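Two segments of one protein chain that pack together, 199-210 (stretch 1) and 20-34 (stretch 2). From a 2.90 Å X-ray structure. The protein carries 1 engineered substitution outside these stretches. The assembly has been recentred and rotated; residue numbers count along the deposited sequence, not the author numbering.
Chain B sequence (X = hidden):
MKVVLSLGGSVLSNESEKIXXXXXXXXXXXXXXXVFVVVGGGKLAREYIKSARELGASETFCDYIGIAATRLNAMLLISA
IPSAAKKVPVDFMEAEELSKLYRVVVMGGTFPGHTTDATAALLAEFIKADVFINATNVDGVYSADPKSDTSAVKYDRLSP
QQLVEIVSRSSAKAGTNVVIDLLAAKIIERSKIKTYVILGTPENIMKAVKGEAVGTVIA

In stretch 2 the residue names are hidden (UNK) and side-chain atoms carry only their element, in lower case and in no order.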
# COMPACT_ATOMS: atom_id res chain seq x y z
N LEU B 199 20.35 10.48 5.84
CA LEU B 199 18.99 10.52 5.35
C LEU B 199 18.99 10.15 3.86
O LEU B 199 19.53 10.87 3.01
CB LEU B 199 18.36 11.88 5.63
CG LEU B 199 16.85 11.89 5.37
CD1 LEU B 199 16.11 12.48 6.56
CD2 LEU B 199 16.49 12.59 4.04
N GLY B 200 18.39 9.01 3.56
CA GLY B 200 18.42 8.44 2.23
C GLY B 200 17.67 9.23 1.19
O GLY B 200 16.51 8.95 0.90
N THR B 201 18.34 10.23 0.62
CA THR B 201 17.79 10.91 -0.54
C THR B 201 18.88 10.97 -1.59
O THR B 201 20.06 11.15 -1.26
CB THR B 201 17.28 12.32 -0.18
OG1 THR B 201 17.18 13.12 -1.37
CG2 THR B 201 18.21 13.00 0.79
N PRO B 202 18.49 10.79 -2.86
CA PRO B 202 19.35 10.93 -4.05
C PRO B 202 20.46 11.98 -3.92
O PRO B 202 21.60 11.69 -4.30
CB PRO B 202 18.36 11.32 -5.14
CG PRO B 202 17.08 10.61 -4.74
CD PRO B 202 17.12 10.40 -3.23
N GLU B 203 20.13 13.16 -3.38
CA GLU B 203 21.14 14.20 -3.15
C GLU B 203 22.19 13.75 -2.15
O GLU B 203 23.38 13.84 -2.43
CB GLU B 203 20.52 15.51 -2.65
CG GLU B 203 21.53 16.67 -2.59
CD GLU B 203 21.19 17.72 -1.55
OE1 GLU B 203 19.99 17.99 -1.33
OE2 GLU B 203 22.12 18.30 -0.97
N ASN B 204 21.75 13.27 -0.99
CA ASN B 204 22.67 12.86 0.06
C ASN B 204 23.55 11.70 -0.34
O ASN B 204 24.73 11.64 0.03
CB ASN B 204 21.92 12.46 1.32
CG ASN B 204 21.35 13.64 2.05
OD1 ASN B 204 21.09 14.69 1.45
ND2 ASN B 204 21.13 13.47 3.35
N ILE B 205 22.96 10.77 -1.07
CA ILE B 205 23.69 9.60 -1.56
C ILE B 205 24.83 10.06 -2.47
O ILE B 205 25.99 9.66 -2.25
CB ILE B 205 22.72 8.62 -2.25
CG1 ILE B 205 21.89 7.90 -1.18
CG2 ILE B 205 23.48 7.63 -3.16
CD1 ILE B 205 20.66 7.19 -1.71
N MET B 206 24.48 10.92 -3.44
CA MET B 206 25.44 11.56 -4.35
C MET B 206 26.55 12.30 -3.62
O MET B 206 27.72 12.15 -3.97
CB MET B 206 24.71 12.54 -5.28
CG MET B 206 25.56 13.04 -6.43
SD MET B 206 26.11 11.70 -7.50
CE MET B 206 24.55 11.16 -8.17
N LYS B 207 26.18 13.09 -2.61
CA LYS B 207 27.11 13.77 -1.72
C LYS B 207 28.06 12.82 -0.99
O LYS B 207 29.27 13.03 -1.01
CB LYS B 207 26.36 14.62 -0.69
CG LYS B 207 25.71 15.87 -1.28
CD LYS B 207 25.01 16.69 -0.22
CE LYS B 207 26.01 17.52 0.59
NZ LYS B 207 25.32 18.51 1.46
N ALA B 208 27.49 11.78 -0.38
CA ALA B 208 28.28 10.75 0.31
C ALA B 208 29.29 10.04 -0.60
O ALA B 208 30.44 9.81 -0.20
CB ALA B 208 27.37 9.75 0.99
N VAL B 209 28.84 9.71 -1.83
CA VAL B 209 29.73 9.20 -2.87
C VAL B 209 30.89 10.16 -3.15
O VAL B 209 32.05 9.75 -3.18
CB VAL B 209 28.96 8.94 -4.19
CG1 VAL B 209 29.92 8.73 -5.35
CG2 VAL B 209 28.05 7.74 -4.04
N LYS B 210 30.57 11.44 -3.32
CA LYS B 210 31.59 12.45 -3.59
C LYS B 210 32.41 12.85 -2.35
O LYS B 210 33.11 13.86 -2.37
CB LYS B 210 30.94 13.67 -4.25
CG LYS B 210 30.64 13.46 -5.74
CD LYS B 210 29.28 14.01 -6.16
CE LYS B 210 29.26 15.53 -6.26
NZ LYS B 210 29.87 15.98 -7.53
N UNK B 20 12.27 5.83 -9.44
CA UNK B 20 12.95 6.40 -10.59
C UNK B 20 14.04 7.38 -10.12
O UNK B 20 15.14 7.38 -10.65
n UNK B 20 8.09 6.41 -13.72
c UNK B 20 11.96 7.06 -11.56
n UNK B 20 10.08 7.55 -13.59
c UNK B 20 12.44 7.06 -13.00
n UNK B 20 9.88 5.72 -14.99
c UNK B 20 9.35 6.56 -14.10
c UNK B 20 11.48 7.81 -13.93
N UNK B 21 13.73 8.16 -9.08
CA UNK B 21 14.66 9.14 -8.53
C UNK B 21 15.90 8.47 -7.94
O UNK B 21 17.03 8.91 -8.21
c UNK B 21 14.57 11.38 -7.24
c UNK B 21 13.95 10.00 -7.48
c UNK B 21 13.98 12.11 -6.03
o UNK B 21 13.96 13.36 -6.03
o UNK B 21 13.55 11.43 -5.07
N UNK B 22 15.71 7.40 -7.17
CA UNK B 22 16.84 6.63 -6.62
C UNK B 22 17.69 5.93 -7.68
O UNK B 22 18.92 6.02 -7.65
c UNK B 22 17.13 6.38 -3.35
c UNK B 22 14.80 6.48 -3.85
c UNK B 22 16.09 6.17 -4.24
c UNK B 22 16.88 6.90 -2.08
c UNK B 22 14.54 7.00 -2.59
c UNK B 22 15.58 7.21 -1.71
c UNK B 22 16.35 5.60 -5.60
N UNK B 23 17.03 5.24 -8.61
CA UNK B 23 17.72 4.56 -9.71
C UNK B 23 18.61 5.54 -10.46
O UNK B 23 19.80 5.28 -10.65
c UNK B 23 16.73 3.92 -10.66
N UNK B 24 18.04 6.67 -10.86
CA UNK B 24 18.78 7.67 -11.62
C UNK B 24 20.06 8.11 -10.92
O UNK B 24 21.11 8.25 -11.58
c UNK B 24 16.57 9.89 -13.84
c UNK B 24 16.94 8.61 -13.12
c UNK B 24 17.89 8.87 -11.94
n UNK B 24 15.45 10.82 -15.87
c UNK B 24 15.72 9.60 -15.07
N UNK B 25 19.99 8.29 -9.61
CA UNK B 25 21.18 8.55 -8.82
C UNK B 25 22.17 7.38 -8.88
O UNK B 25 23.37 7.57 -9.14
o UNK B 25 20.40 10.26 -7.31
c UNK B 25 20.82 8.90 -7.36
c UNK B 25 22.00 8.72 -6.42
N UNK B 26 21.66 6.16 -8.70
CA UNK B 26 22.53 4.98 -8.68
C UNK B 26 23.20 4.80 -10.03
O UNK B 26 24.39 4.52 -10.11
c UNK B 26 21.30 3.81 -6.82
c UNK B 26 22.56 2.45 -8.50
c UNK B 26 20.17 2.84 -6.46
c UNK B 26 21.73 3.72 -8.28
N UNK B 27 22.44 5.01 -11.09
CA UNK B 27 22.97 4.97 -12.45
C UNK B 27 24.07 6.01 -12.67
O UNK B 27 25.08 5.69 -13.28
c UNK B 27 21.84 5.18 -13.44
o UNK B 27 21.81 2.83 -15.37
o UNK B 27 23.91 3.54 -15.48
c UNK B 27 22.69 3.72 -15.27
c UNK B 27 22.26 5.10 -14.88
N UNK B 28 23.87 7.23 -12.18
CA UNK B 28 24.91 8.27 -12.19
C UNK B 28 26.20 7.81 -11.52
O UNK B 28 27.28 7.88 -12.12
o UNK B 28 24.10 10.54 -12.45
c UNK B 28 24.44 9.55 -11.50
N UNK B 29 26.08 7.35 -10.28
CA UNK B 29 27.23 6.85 -9.55
C UNK B 29 27.90 5.68 -10.28
O UNK B 29 29.12 5.55 -10.28
c UNK B 29 26.20 7.62 -7.41
c UNK B 29 28.10 6.05 -7.34
c UNK B 29 26.87 6.46 -8.11
N UNK B 30 27.07 4.86 -10.93
CA UNK B 30 27.55 3.72 -11.71
C UNK B 30 28.31 4.09 -12.98
O UNK B 30 29.13 3.30 -13.45
c UNK B 30 26.41 2.81 -12.05
N UNK B 31 28.03 5.28 -13.54
CA UNK B 31 28.76 5.74 -14.73
C UNK B 31 30.25 5.83 -14.44
O UNK B 31 31.08 5.38 -15.23
c UNK B 31 26.74 7.24 -15.40
c UNK B 31 26.16 6.58 -16.65
n UNK B 31 24.93 6.96 -17.00
o UNK B 31 26.79 5.74 -17.28
c UNK B 31 28.25 7.10 -15.24
N UNK B 32 30.58 6.41 -13.29
CA UNK B 32 31.96 6.55 -12.84
C UNK B 32 32.48 5.32 -12.07
O UNK B 32 33.63 4.92 -12.25
c UNK B 32 32.14 7.84 -12.00
o UNK B 32 30.36 9.71 -9.38
n UNK B 32 32.10 10.38 -10.65
c UNK B 32 31.08 9.56 -10.37
c UNK B 32 30.84 8.40 -11.35
N UNK B 33 31.63 4.72 -11.25
CA UNK B 33 32.09 3.76 -10.24
C UNK B 33 31.42 2.40 -10.28
O UNK B 33 30.73 2.06 -11.25
c UNK B 33 31.88 4.33 -8.83
c UNK B 33 32.28 5.79 -8.73
o UNK B 33 31.42 6.67 -8.64
n UNK B 33 33.59 6.05 -8.73
N UNK B 34 31.64 1.63 -9.21
CA UNK B 34 31.11 0.27 -9.03
C UNK B 34 30.19 0.19 -7.81
O UNK B 34 30.64 0.34 -6.65
o UNK B 34 31.47 -2.35 -11.09
n UNK B 34 30.48 -3.89 -9.78
c UNK B 34 32.26 -0.73 -8.90
c UNK B 34 31.24 -2.81 -9.97
c UNK B 34 31.83 -2.18 -8.71

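Position 20 carries three carbons, a nitrogen, then a carbon bearing two more nitrogens. That guanidinium group reaches nothing on stretch 1; it is Arg 20, the first residue of the segment, partly exposed.

Position 21 has three carbons, the third holding two oxygens. Its CB points sideways, yet the chain extends to the proline ring of Pro 202. This is Glu 21, whose CG lies 3.6 Å from Pro 202 CG, with the carboxylate alongside the same ring; OE2 is hydrogen-bonded elsewhere in the structure.

Position 22 shows one carbon followed by a six-carbon ring, with no oxygen on it; Pro 202 lies over one ring face, and Ile 205 and Gly 200 are at the edge. This is Phe 22. Pro 202 CD sits 3.9 Å from the centroid of the Phe 22 ring, a CH-pi contact. At the ring edge lie Ile 205 CD1, 3.8 Å from Phe 22 CE1, and Gly 200 O, 3.3 Å from Phe 22 CZ.

Position 23 has a single side-chain carbon, out of reach of stretch 1, and is Ala 23. Position 24 has four carbons in a row ending in nitrogen; the end leads away from the partner, as suits the exposed Lys 24.

Position 25 has one carbon carrying an oxygen and a carbon, a small fork with its CB toward stretch 1, the oxygen by Pro 202 and the carbon by Ile 205. It is Thr 25. Its OG1 comes within 3.2 Å of Pro 202 CB, and its CG2 meets Ile 205 CG2 at 3.7 Å, so both arms of the fork are in contact.

Position 26 has four carbons, forked at the first with one arm two carbons long; its CB points away. This is Ile 26, buried but not against this partner. Position 27, three carbons with two oxygens on the third, is also out of reach: Glu 27.

Position 28 offers one carbon and one oxygen, and the methyl end of Met 206 approaches it. The residue is Ser 28, with CB 3.7 Å from Met 206 CE.

Position 29 is a carbon bearing two carbons, its CB directed toward the partner, one arm by Val 209 and the other by Met 206: Val 29. Its CG1 lies 3.7 Å from Val 209 CG2, and its CG2 lies 4.0 Å from Met 206 CE.

Position 30, one carbon, is Ala 30; position 31, three carbons ending in an oxygen and a nitrogen, is Gln 31. Neither reaches across. Position 32 has the same composition, but its CB points toward stretch 1 and its end nears Val 209; it is Gln 32, with OE1 4.2 Å from Val 209 CG1. Position 33, two carbons with an oxygen and a nitrogen, is an amide near Val 209: Asn 33. Position 34, three carbons with an oxygen and a nitrogen on the third, is out of reach: Gln 34.

The two helices run nearly parallel, at 16° with axes 9.6 Å apart, and no hydrogen bond joins them. The rule is spacing: 22, 25, 29 and 32, flanked by 21 and 28, form the strip that meets 202, 205, 206 and 209, with several residues shared between partners, while Phe 22 and Pro 202 anchor one end through ring packing and the valine pair closes the other.

Stretch 2, residues 20-34: REFAKTIESVAQQNQ
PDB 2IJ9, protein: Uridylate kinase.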